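Local coordinates for lipopolysaccharide biosynthesis protein wbpB (Thermus thermophilus, PDB 3O9Z), which probably acts as an NAD-dependent sugar dehydrogenase in the biosynthesis of 2,3-diacetamido-2,3-dideoxy-D-mannuronic acid, and binds 2-oxoglutarate beside the cofactor, at residues A[179-184]-A[292-297]; A[187-192]-A[214-219]; A[193-198]-A[247-252]. All blocks are in the same frame, centred on the assembly; numbering follows the deposited sequence.

All three contacts belong to the C-terminal half of the subunit and are largely buried, and each has one segment whose residues reach 2-oxoglutarate. Contacts 2 and 3 share helix 186-196, whose successive turns pack on strands 211-218 and 245-251 of the same six-stranded sheet; their centres are about 6 Å apart, and both are purely apolar between their segments. Contact 1 differs in kind: it joins helix 180-183 to the C-terminal region of helix 281-294 and the residues that follow, by an arginine-threonine hydrogen bond as well as a small apolar touch. It meets contact 2 where Leu294 packs on Phe189. Contact 3 stays about 7 Å from contact 1 at the nearest atoms.

Contact 1. Residues A[179-184]-A[292-297]; sequences GLATNI and ALLRTL. With AKG (2-oxoglutaric acid), chain F.
Ala181 and Thr182 face segment 292-297, at the C-terminal part of helix 281-294, with 7.2 Å between Ala181 CA and Leu294 CA and 7.4 Å between Thr182 CA and Ala292 CA. Helix 180-183 is short and starts at Gly179, its N-cap residue, whose carbonyl oxygen accepts from the backbone N of both Thr182 and Asn183. The positive phi of Gly179 (93°) is one at which a side chain would collide with the preceding carbonyl oxygen.

Two side chains from each segment make the contact. Arg295 NH2 donates to Thr182 OG1 over 2.9 Å at an N-H...O angle of 154°, the oxygen standing slightly tilted from the guanidinium plane. With chi1 at -67°, Thr182 sets OG1 beside its own backbone N and CG2 opposite it; CG2 also lies 3.6 Å from Arg295 NH2. The Arg295 chain, extended from CG to NE, brings its guanidinium alongside the backbone, with Ala292 CA over the centre of one face. Further bonds, from NE to Gly178 O and from NH1 to Leu107 O, fix the rotation of the group, and Trp108 adds a cation-pi contact. Beside this polar pair, Leu294 CD1 meets Ala181 CB at 4.2 Å.

On the far side of the short helix the ligands begin: Ile184 CD1 lies 3.7 Å from O1 of 2-oxoglutarate, and Asn183, held by Asn82 and Tyr166, belongs to the NAD site. The helix pair thus backs the cofactor and 2-oxoglutarate pocket of a Gfo/Idh/MocA-type dehydrogenase, where the C-terminal alpha/beta domain meets the Rossmann fold.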
loop_
_atom_site.group_PDB
_atom_site.type_symbol
_atom_site.label_atom_id
_atom_site.label_comp_id
_atom_site.label_asym_id
_atom_site.label_seq_id
_atom_site.Cartn_x
_atom_site.Cartn_y
_atom_site.Cartn_z
ATOM N N GLY A 179 -6.092 19.110 8.228
ATOM C CA GLY A 179 -5.099 19.946 8.879
ATOM C C GLY A 179 -5.227 19.799 10.397
ATOM O O GLY A 179 -6.191 19.256 10.921
ATOM N N LEU A 180 -4.254 20.339 11.130
ATOM C CA LEU A 180 -4.198 20.215 12.589
ATOM C C LEU A 180 -5.469 20.711 13.299
ATOM O O LEU A 180 -5.980 20.064 14.204
ATOM C CB LEU A 180 -2.922 20.915 13.090
ATOM C CG LEU A 180 -2.700 20.816 14.600
ATOM C CD1 LEU A 180 -2.318 19.394 14.913
ATOM C CD2 LEU A 180 -1.561 21.757 14.999
ATOM N N ALA A 181 -5.955 21.879 12.863
ATOM C CA ALA A 181 -7.137 22.453 13.523
ATOM C C ALA A 181 -8.403 21.646 13.310
ATOM O O ALA A 181 -9.322 21.692 14.145
ATOM C CB ALA A 181 -7.363 23.888 13.021
ATOM N N THR A 182 -8.408 20.795 12.291
ATOM C CA THR A 182 -9.523 19.872 12.111
ATOM C C THR A 182 -9.245 18.559 12.846
ATOM O O THR A 182 -10.029 18.108 13.674
ATOM C CB THR A 182 -9.727 19.569 10.636
ATOM O OG1 THR A 182 -10.169 20.753 9.952
ATOM C CG2 THR A 182 -10.808 18.500 10.432
ATOM N N ASN A 183 -8.128 17.929 12.495
ATOM C CA ASN A 183 -7.871 16.585 12.981
ATOM C C ASN A 183 -7.809 16.527 14.485
ATOM O O ASN A 183 -8.380 15.609 15.036
ATOM C CB ASN A 183 -6.580 16.030 12.386
ATOM C CG ASN A 183 -6.411 14.568 12.687
ATOM O OD1 ASN A 183 -7.329 13.784 12.447
ATOM N ND2 ASN A 183 -5.278 14.191 13.299
ATOM N N ILE A 184 -7.130 17.482 15.125
ATOM C CA ILE A 184 -7.107 17.481 16.574
ATOM C C ILE A 184 -8.100 18.527 17.081
ATOM O O ILE A 184 -8.865 18.247 17.974
ATOM C CB ILE A 184 -5.700 17.787 17.076
ATOM C CG1 ILE A 184 -4.685 16.803 16.482
ATOM C CG2 ILE A 184 -5.685 17.707 18.613
ATOM C CD1 ILE A 184 -4.863 15.328 16.854
ATOM N N ALA A 292 -13.208 24.254 8.880
ATOM C CA ALA A 292 -12.971 24.417 7.440
ATOM C C ALA A 292 -12.516 25.833 7.048
ATOM O O ALA A 292 -11.582 25.991 6.245
ATOM C CB ALA A 292 -14.246 24.030 6.665
ATOM N N LEU A 293 -13.116 26.841 7.691
ATOM C CA LEU A 293 -12.698 28.235 7.499
ATOM C C LEU A 293 -11.221 28.417 7.773
ATOM O O LEU A 293 -10.485 29.093 7.043
ATOM C CB LEU A 293 -13.482 29.161 8.426
ATOM C CG LEU A 293 -14.937 29.514 8.162
ATOM C CD1 LEU A 293 -15.540 30.321 9.307
ATOM C CD2 LEU A 293 -14.970 30.300 6.839
ATOM N N LEU A 294 -10.791 27.793 8.873
ATOM C CA LEU A 294 -9.415 27.900 9.324
ATOM C C LEU A 294 -8.372 27.330 8.359
ATOM O O LEU A 294 -7.178 27.627 8.488
ATOM C CB LEU A 294 -9.301 27.245 10.706
ATOM C CG LEU A 294 -9.820 28.079 11.878
ATOM C CD1 LEU A 294 -9.873 27.247 13.175
ATOM C CD2 LEU A 294 -8.904 29.321 12.050
ATOM N N ARG A 295 -8.772 26.485 7.403
ATOM C CA ARG A 295 -7.778 26.019 6.425
ATOM C C ARG A 295 -7.214 27.089 5.515
ATOM O O ARG A 295 -6.090 26.984 5.027
ATOM C CB ARG A 295 -8.317 24.867 5.556
ATOM C CG ARG A 295 -8.755 23.692 6.385
ATOM C CD ARG A 295 -9.387 22.542 5.573
ATOM N NE ARG A 295 -9.964 21.666 6.554
ATOM C CZ ARG A 295 -11.199 21.174 6.522
ATOM N NH1 ARG A 295 -11.981 21.380 5.432
ATOM N NH2 ARG A 295 -11.662 20.459 7.521
ATOM N N THR A 296 -8.017 28.109 5.239
ATOM C CA THR A 296 -7.593 29.119 4.285
ATOM C C THR A 296 -7.655 30.514 4.881
ATOM O O THR A 296 -7.248 31.475 4.229
ATOM C CB THR A 296 -8.474 29.096 3.024
ATOM O OG1 THR A 296 -9.850 29.154 3.402
ATOM C CG2 THR A 296 -8.207 27.818 2.222
ATOM N N LEU A 297 -8.169 30.656 6.103
ATOM C CA LEU A 297 -8.214 32.003 6.681
ATOM C C LEU A 297 -6.794 32.600 6.768
ATOM O O LEU A 297 -5.889 32.007 7.347
ATOM C CB LEU A 297 -8.844 31.932 8.079
ATOM C CG LEU A 297 -9.089 33.298 8.718
ATOM C CD1 LEU A 297 -10.197 34.042 7.936
ATOM C CD2 LEU A 297 -9.522 32.986 10.143
HETATM C C1 AKG F . -6.897 12.157 17.509
HETATM O O1 AKG F . -5.698 11.862 17.756
HETATM O O2 AKG F . -7.365 12.072 16.368
HETATM C C2 AKG F . -7.842 12.502 18.548
HETATM O O5 AKG F . -9.000 12.767 18.230
HETATM C C3 AKG F . -7.409 12.566 19.989
HETATM C C4 AKG F . -7.046 14.017 20.300
HETATM C C5 AKG F . -6.420 14.206 21.668
HETATM O O3 AKG F . -5.509 13.440 22.034
HETATM O O4 AKG F . -6.827 15.113 22.398
#

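Contact 2. Residues A[187-192]-A[214-219]; sequences HFFDLL and GYLELE. With AKG (2-oxoglutaric acid), chain F; NAD (nicotinamide-adenine-dinucleotide), chain E.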
loop_
_atom_site.group_PDB
_atom_site.type_symbol
_atom_site.label_atom_id
_atom_site.label_comp_id
_atom_site.label_asym_id
_atom_site.label_seq_id
_atom_site.Cartn_x
_atom_site.Cartn_y
_atom_site.Cartn_z
ATOM N N HIS A 187 -12.282 18.598 18.321
ATOM C CA HIS A 187 -12.780 18.312 19.650
ATOM C C HIS A 187 -13.141 19.603 20.361
ATOM O O HIS A 187 -14.225 19.682 20.946
ATOM C CB HIS A 187 -11.717 17.570 20.467
ATOM C CG HIS A 187 -11.629 16.102 20.190
ATOM N ND1 HIS A 187 -12.628 15.211 20.523
ATOM C CD2 HIS A 187 -10.623 15.371 19.654
ATOM C CE1 HIS A 187 -12.241 13.988 20.200
ATOM N NE2 HIS A 187 -11.043 14.061 19.646
ATOM N N PHE A 188 -12.212 20.536 20.389
ATOM C CA PHE A 188 -12.503 21.749 21.145
ATOM C C PHE A 188 -13.358 22.747 20.371
ATOM O O PHE A 188 -14.129 23.462 21.039
ATOM C CB PHE A 188 -11.258 22.367 21.813
ATOM C CG PHE A 188 -10.334 23.112 20.891
ATOM C CD1 PHE A 188 -9.159 22.531 20.469
ATOM C CD2 PHE A 188 -10.620 24.419 20.504
ATOM C CE1 PHE A 188 -8.301 23.197 19.633
ATOM C CE2 PHE A 188 -9.759 25.086 19.665
ATOM C CZ PHE A 188 -8.607 24.458 19.234
ATOM N N PHE A 189 -13.247 22.833 19.041
ATOM C CA PHE A 189 -14.173 23.703 18.297
ATOM C C PHE A 189 -15.592 23.207 18.579
ATOM O O PHE A 189 -16.531 24.012 18.761
ATOM C CB PHE A 189 -13.822 23.868 16.814
ATOM C CG PHE A 189 -12.539 24.612 16.609
ATOM C CD1 PHE A 189 -12.402 25.939 17.007
ATOM C CD2 PHE A 189 -11.457 23.989 16.019
ATOM C CE1 PHE A 189 -11.200 26.595 16.833
ATOM C CE2 PHE A 189 -10.280 24.667 15.811
ATOM C CZ PHE A 189 -10.123 25.952 16.255
ATOM N N ASP A 190 -15.780 21.888 18.590
ATOM C CA ASP A 190 -17.088 21.338 18.874
ATOM C C ASP A 190 -17.543 21.572 20.309
ATOM O O ASP A 190 -18.716 21.932 20.544
ATOM C CB ASP A 190 -17.124 19.856 18.486
ATOM C CG ASP A 190 -18.490 19.276 18.706
ATOM O OD1 ASP A 190 -19.338 19.484 17.802
ATOM O OD2 ASP A 190 -18.684 18.720 19.806
ATOM N N LEU A 191 -16.636 21.423 21.275
ATOM C CA LEU A 191 -16.943 21.724 22.671
ATOM C C LEU A 191 -17.428 23.166 22.791
ATOM O O LEU A 191 -18.457 23.431 23.443
ATOM C CB LEU A 191 -15.675 21.531 23.532
ATOM C CG LEU A 191 -15.781 22.002 24.986
ATOM C CD1 LEU A 191 -16.878 21.251 25.753
ATOM C CD2 LEU A 191 -14.414 21.854 25.683
ATOM N N LEU A 192 -16.704 24.076 22.159
ATOM C CA LEU A 192 -17.052 25.494 22.259
ATOM C C LEU A 192 -18.368 25.808 21.567
ATOM O O LEU A 192 -19.131 26.629 22.089
ATOM C CB LEU A 192 -15.956 26.355 21.650
ATOM C CG LEU A 192 -14.634 26.287 22.431
ATOM C CD1 LEU A 192 -13.507 26.915 21.591
ATOM C CD2 LEU A 192 -14.694 26.918 23.857
ATOM N N GLY A 214 -5.524 31.124 17.974
ATOM C CA GLY A 214 -6.371 32.178 17.426
ATOM C C GLY A 214 -7.405 32.664 18.427
ATOM O O GLY A 214 -7.231 32.539 19.642
ATOM N N TYR A 215 -8.464 33.245 17.891
ATOM C CA TYR A 215 -9.542 33.855 18.691
ATOM C C TYR A 215 -10.868 33.573 18.016
ATOM O O TYR A 215 -10.940 33.540 16.769
ATOM C CB TYR A 215 -9.292 35.368 18.736
ATOM C CG TYR A 215 -10.360 36.199 19.423
ATOM C CD1 TYR A 215 -10.393 36.252 20.827
ATOM C CD2 TYR A 215 -11.330 36.848 18.683
ATOM C CE1 TYR A 215 -11.360 36.977 21.460
ATOM C CE2 TYR A 215 -12.316 37.609 19.352
ATOM C CZ TYR A 215 -12.292 37.642 20.717
ATOM O OH TYR A 215 -13.266 38.431 21.326
ATOM N N LEU A 216 -11.925 33.360 18.783
ATOM C CA LEU A 216 -13.276 33.257 18.267
ATOM C C LEU A 216 -14.151 34.225 19.032
ATOM O O LEU A 216 -14.055 34.303 20.248
ATOM C CB LEU A 216 -13.898 31.877 18.507
ATOM C CG LEU A 216 -13.040 30.703 18.024
ATOM C CD1 LEU A 216 -13.466 29.389 18.670
ATOM C CD2 LEU A 216 -13.258 30.617 16.491
ATOM N N GLU A 217 -15.090 34.841 18.338
ATOM C CA GLU A 217 -16.240 35.450 19.007
ATOM C C GLU A 217 -17.438 34.572 18.729
ATOM O O GLU A 217 -17.856 34.472 17.567
ATOM C CB GLU A 217 -16.474 36.864 18.465
ATOM C CG GLU A 217 -17.656 37.544 19.202
ATOM C CD GLU A 217 -18.211 38.771 18.484
ATOM O OE1 GLU A 217 -17.798 39.090 17.354
ATOM O OE2 GLU A 217 -19.096 39.419 19.069
ATOM N N LEU A 218 -17.976 33.946 19.770
ATOM C CA LEU A 218 -19.153 33.081 19.650
ATOM C C LEU A 218 -20.354 33.782 20.274
ATOM O O LEU A 218 -20.190 34.753 21.043
ATOM C CB LEU A 218 -18.934 31.760 20.395
ATOM C CG LEU A 218 -17.593 31.072 20.043
ATOM C CD1 LEU A 218 -17.361 29.844 20.924
ATOM C CD2 LEU A 218 -17.422 30.806 18.550
ATOM N N GLU A 219 -21.545 33.301 19.957
ATOM C CA GLU A 219 -22.756 33.884 20.555
ATOM C C GLU A 219 -22.616 34.009 22.065
ATOM O O GLU A 219 -22.965 35.078 22.618
ATOM C CB GLU A 219 -23.955 33.000 20.236
ATOM C CG GLU A 219 -24.355 33.124 18.771
ATOM C CD GLU A 219 -25.475 32.149 18.421
ATOM O OE1 GLU A 219 -25.253 30.917 18.444
ATOM O OE2 GLU A 219 -26.623 32.599 18.186
HETATM C C1 AKG F . -6.897 12.157 17.509
HETATM O O1 AKG F . -5.698 11.862 17.756
HETATM O O2 AKG F . -7.365 12.072 16.368
HETATM C C2 AKG F . -7.842 12.502 18.548
HETATM O O5 AKG F . -9.000 12.767 18.230
HETATM C C3 AKG F . -7.409 12.566 19.989
HETATM C C4 AKG F . -7.046 14.017 20.300
HETATM C C5 AKG F . -6.420 14.206 21.668
HETATM O O3 AKG F . -5.509 13.440 22.034
HETATM O O4 AKG F . -6.827 15.113 22.398
HETATM P PA NAD E . -4.841 5.116 12.064
HETATM O O1A NAD E . -4.250 4.435 13.241
HETATM O O2A NAD E . -3.977 5.714 10.942
HETATM O O5B NAD E . -5.799 3.993 11.503
HETATM C C5B NAD E . -6.453 4.322 10.309
HETATM C C4B NAD E . -6.968 3.009 9.669
HETATM O O4B NAD E . -7.818 3.291 8.527
HETATM C C3B NAD E . -5.751 2.233 9.093
HETATM O O3B NAD E . -5.687 0.891 9.619
HETATM C C2B NAD E . -5.939 2.289 7.567
HETATM O O2B NAD E . -5.437 1.148 6.855
HETATM C C1B NAD E . -7.497 2.299 7.544
HETATM N N9A NAD E . -7.993 2.757 6.220
HETATM C C8A NAD E . -7.451 3.469 5.194
HETATM N N7A NAD E . -8.309 3.569 4.181
HETATM C C5A NAD E . -9.418 2.829 4.507
HETATM C C6A NAD E . -10.667 2.513 3.850
HETATM N N6A NAD E . -10.904 2.952 2.575
HETATM N N1A NAD E . -11.473 1.770 4.599
HETATM C C2A NAD E . -11.320 1.293 5.827
HETATM N N3A NAD E . -10.144 1.553 6.453
HETATM C C4A NAD E . -9.260 2.322 5.808
HETATM O O3 NAD E . -5.791 6.294 12.584
HETATM P PN NAD E . -6.670 6.437 13.868
HETATM O O1N NAD E . -5.904 7.270 14.894
HETATM O O2N NAD E . -7.218 5.099 14.278
HETATM O O5D NAD E . -7.810 7.456 13.404
HETATM C C5D NAD E . -8.912 6.823 12.804
HETATM C C4D NAD E . -10.071 7.833 12.880
HETATM O O4D NAD E . -10.408 7.921 14.282
HETATM C C3D NAD E . -9.769 9.253 12.380
HETATM O O3D NAD E . -11.038 9.780 11.875
HETATM C C2D NAD E . -9.459 9.979 13.699
HETATM O O2D NAD E . -9.774 11.361 13.643
HETATM C C1D NAD E . -10.300 9.271 14.768
HETATM N N1N NAD E . -9.716 9.345 16.107
HETATM C C2N NAD E . -10.470 9.711 17.121
HETATM C C3N NAD E . -10.038 9.801 18.428
HETATM C C7N NAD E . -11.012 10.301 19.415
HETATM O O7N NAD E . -12.245 10.215 19.228
HETATM N N7N NAD E . -10.469 10.715 20.553
HETATM C C4N NAD E . -8.705 9.450 18.684
HETATM C C5N NAD E . -7.956 8.981 17.604
HETATM C C6N NAD E . -8.463 8.910 16.308
#
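Leu216 CD1 is the meeting point of two helix side chains, touching Leu192 CD1 at 3.8 Å and the rim of the Phe189 ring, CD1, at 4.0 Å. This is helix-on-sheet packing within the alpha/beta domain of the Gfo/Idh/MocA family: helix 186-196 lies on the sheet that contains strand 211-218, the two segment axes 11.6 Å apart and inclined by 25° in the same N-to-C sense. One turn after Phe189, Leu192 also offers its CB to Leu218 CD1 at 3.8 Å. Leu216 and Leu218, two residues apart on the strand, both point toward the helix, and Leu192 bridges them.

The Phe189 ring presents its edge to Leu216, while Phe188 CE2 sits over one of its faces, offset toward the rim. Trp225 of the adjoining strand meets Phe189 edge-to-face, and Ala287 and Val290 of helix 281-294 close in on the same ring, contacts that probably limit its turning. Asp190, one residue on, forms a salt bridge with Arg133.

The start of this helical segment carries the binding residue His187, with Phe262 packed edge-to-face on its ring. His187 NE2 donates to the keto oxygen O5 of 2-oxoglutarate over 2.8 Å, with an N-H...O angle of 145°. NAD N7N lies 3.5 Å from His187 NE2.

Contact 3. Residues A[193-198]-A[247-252]; sequences AWLFGR and RSIAVD. With AKG (2-oxoglutaric acid), chain F.
Ile249 points from strand 245-251 toward the end of helix 186-196, and its longer branch makes the closest touch. From CB, CG1 runs opposite the backbone N (chi1 -177°), and chi2 of 168° keeps the chain extended, carrying CD1 to the helix; CG2 takes the place between the backbone N and the carbonyl carbon. At the tip, Ile249 CD1 meets Leu195 CD1 at 3.8 Å, the two side chains approaching tip to tip. The same methyl lies 4.3 Å from Phe196 CE2, near the ring plane. Two residues along the strand, Val251 CG2 comes to 4.4 Å from Phe196 CZ, so both strand side chains reach the edge of this ring. One face of the ring is covered by CB of its neighbour Leu195.

These touches pack the last helical turn on the sheet of the C-terminal alpha/beta domain, in which strand 245-251 runs between strands 152-160 and 254-257. Helix 136-146 shares the apolar layer, with Leu141 on Ile249 and Leu145 on Phe196. The helix ends at Phe196; Gly197, with positive phi, is the first residue to leave it, and the chain continues into strand 199-207.

At the start of the strand segment Arg247 extends into the 2-oxoglutarate site. Its NE donates to O4 of the ligand over 2.9 Å and its NH2 to O3 over 3.0 Å, the latter at 165°; a weak second bond from NH2 also reaches O4. C5 of the carboxylate lies in the guanidinium plane, at its edge, while Arg247 NH1 is hydrogen-bonded to Ser259 OG and Phe262 makes a cation-pi contact.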
loop_
_atom_site.group_PDB
_atom_site.type_symbol
_atom_site.label_atom_id
_atom_site.label_comp_id
_atom_site.label_asym_id
_atom_site.label_seq_id
_atom_site.Cartn_x
_atom_site.Cartn_y
_atom_site.Cartn_z
ATOM N N ALA A 193 -18.664 25.186 20.427
ATOM C CA ALA A 193 -19.940 25.395 19.747
ATOM C C ALA A 193 -21.078 24.865 20.608
ATOM O O ALA A 193 -22.157 25.482 20.704
ATOM C CB ALA A 193 -19.919 24.732 18.335
ATOM N N TRP A 194 -20.886 23.687 21.178
ATOM C CA TRP A 194 -21.881 23.084 22.078
ATOM C C TRP A 194 -22.187 23.973 23.291
ATOM O O TRP A 194 -23.365 24.175 23.640
ATOM C CB TRP A 194 -21.335 21.720 22.523
ATOM C CG TRP A 194 -22.161 20.910 23.451
ATOM C CD1 TRP A 194 -23.437 20.455 23.239
ATOM C CD2 TRP A 194 -21.703 20.309 24.670
ATOM N NE1 TRP A 194 -23.803 19.646 24.296
ATOM C CE2 TRP A 194 -22.748 19.507 25.160
ATOM C CE3 TRP A 194 -20.489 20.331 25.363
ATOM C CZ2 TRP A 194 -22.645 18.799 26.364
ATOM C CZ3 TRP A 194 -20.376 19.610 26.551
ATOM C CH2 TRP A 194 -21.455 18.854 27.036
ATOM N N LEU A 195 -21.154 24.538 23.918
ATOM C CA LEU A 195 -21.361 25.404 25.074
ATOM C C LEU A 195 -21.850 26.802 24.700
ATOM O O LEU A 195 -22.690 27.354 25.421
ATOM C CB LEU A 195 -20.064 25.546 25.855
ATOM C CG LEU A 195 -19.477 24.253 26.444
ATOM C CD1 LEU A 195 -18.110 24.568 27.066
ATOM C CD2 LEU A 195 -20.437 23.677 27.506
ATOM N N PHE A 196 -21.349 27.354 23.609
ATOM C CA PHE A 196 -21.421 28.801 23.380
ATOM C C PHE A 196 -22.019 29.214 22.048
ATOM O O PHE A 196 -22.121 30.409 21.748
ATOM C CB PHE A 196 -20.049 29.456 23.540
ATOM C CG PHE A 196 -19.391 29.211 24.866
ATOM C CD1 PHE A 196 -20.012 29.609 26.044
ATOM C CD2 PHE A 196 -18.150 28.600 24.941
ATOM C CE1 PHE A 196 -19.384 29.415 27.277
ATOM C CE2 PHE A 196 -17.514 28.402 26.135
ATOM C CZ PHE A 196 -18.131 28.798 27.329
ATOM N N GLY A 197 -22.414 28.261 21.220
ATOM C CA GLY A 197 -23.030 28.619 19.944
ATOM C C GLY A 197 -22.174 28.954 18.751
ATOM O O GLY A 197 -21.025 28.533 18.655
ATOM N N ARG A 198 -22.738 29.709 17.814
ATOM C CA ARG A 198 -22.164 29.884 16.501
ATOM C C ARG A 198 -21.055 30.924 16.575
ATOM O O ARG A 198 -21.141 31.907 17.345
ATOM C CB ARG A 198 -23.249 30.407 15.549
ATOM C CG ARG A 198 -22.823 30.537 14.080
ATOM C CD ARG A 198 -23.871 31.286 13.215
ATOM N NE ARG A 198 -23.420 31.423 11.832
ATOM C CZ ARG A 198 -23.620 30.505 10.890
ATOM N NH1 ARG A 198 -24.276 29.387 11.171
ATOM N NH2 ARG A 198 -23.168 30.701 9.659
ATOM N N ARG A 247 -5.335 19.645 28.553
ATOM C CA ARG A 247 -6.578 19.993 27.878
ATOM C C ARG A 247 -7.451 20.760 28.835
ATOM O O ARG A 247 -7.999 20.182 29.785
ATOM C CB ARG A 247 -7.318 18.762 27.338
ATOM C CG ARG A 247 -6.516 17.882 26.370
ATOM C CD ARG A 247 -7.395 16.668 26.007
ATOM N NE ARG A 247 -6.696 15.634 25.248
ATOM C CZ ARG A 247 -6.143 14.550 25.785
ATOM N NH1 ARG A 247 -6.099 14.427 27.118
ATOM N NH2 ARG A 247 -5.618 13.607 25.005
ATOM N N SER A 248 -7.513 22.072 28.627
ATOM C CA SER A 248 -8.016 22.987 29.657
ATOM C C SER A 248 -9.007 23.967 29.041
ATOM O O SER A 248 -8.749 24.562 27.985
ATOM C CB SER A 248 -6.852 23.786 30.257
ATOM O OG SER A 248 -7.317 24.949 30.919
ATOM N N ILE A 249 -10.155 24.128 29.692
ATOM C CA ILE A 249 -11.066 25.242 29.390
ATOM C C ILE A 249 -11.181 26.111 30.635
ATOM O O ILE A 249 -11.572 25.642 31.727
ATOM C CB ILE A 249 -12.415 24.798 28.807
ATOM C CG1 ILE A 249 -13.267 26.030 28.467
ATOM C CG2 ILE A 249 -13.164 23.851 29.749
ATOM C CD1 ILE A 249 -14.493 25.685 27.618
ATOM N N ALA A 250 -10.811 27.383 30.504
ATOM C CA ALA A 250 -10.881 28.315 31.649
ATOM C C ALA A 250 -11.938 29.370 31.368
ATOM O O ALA A 250 -11.831 30.118 30.393
ATOM C CB ALA A 250 -9.517 28.967 31.914
ATOM N N VAL A 251 -12.997 29.397 32.176
ATOM C CA VAL A 251 -14.141 30.254 31.890
ATOM C C VAL A 251 -14.219 31.300 33.004
ATOM O O VAL A 251 -14.353 30.967 34.185
ATOM C CB VAL A 251 -15.463 29.465 31.876
ATOM C CG1 VAL A 251 -16.638 30.402 31.652
ATOM C CG2 VAL A 251 -15.412 28.351 30.810
ATOM N N ASP A 252 -14.093 32.563 32.611
ATOM C CA ASP A 252 -14.088 33.676 33.557
ATOM C C ASP A 252 -13.087 33.392 34.688
ATOM O O ASP A 252 -13.405 33.623 35.858
ATOM C CB ASP A 252 -15.499 33.853 34.140
ATOM C CG ASP A 252 -16.469 34.548 33.190
ATOM O OD1 ASP A 252 -16.126 34.831 32.015
ATOM O OD2 ASP A 252 -17.604 34.824 33.651
HETATM C C1 AKG F . -6.897 12.157 17.509
HETATM O O1 AKG F . -5.698 11.862 17.756
HETATM O O2 AKG F . -7.365 12.072 16.368
HETATM C C2 AKG F . -7.842 12.502 18.548
HETATM O O5 AKG F . -9.000 12.767 18.230
HETATM C C3 AKG F . -7.409 12.566 19.989
HETATM C C4 AKG F . -7.046 14.017 20.300
HETATM C C5 AKG F . -6.420 14.206 21.668
HETATM O O3 AKG F . -5.509 13.440 22.034
HETATM O O4 AKG F . -6.827 15.113 22.398
#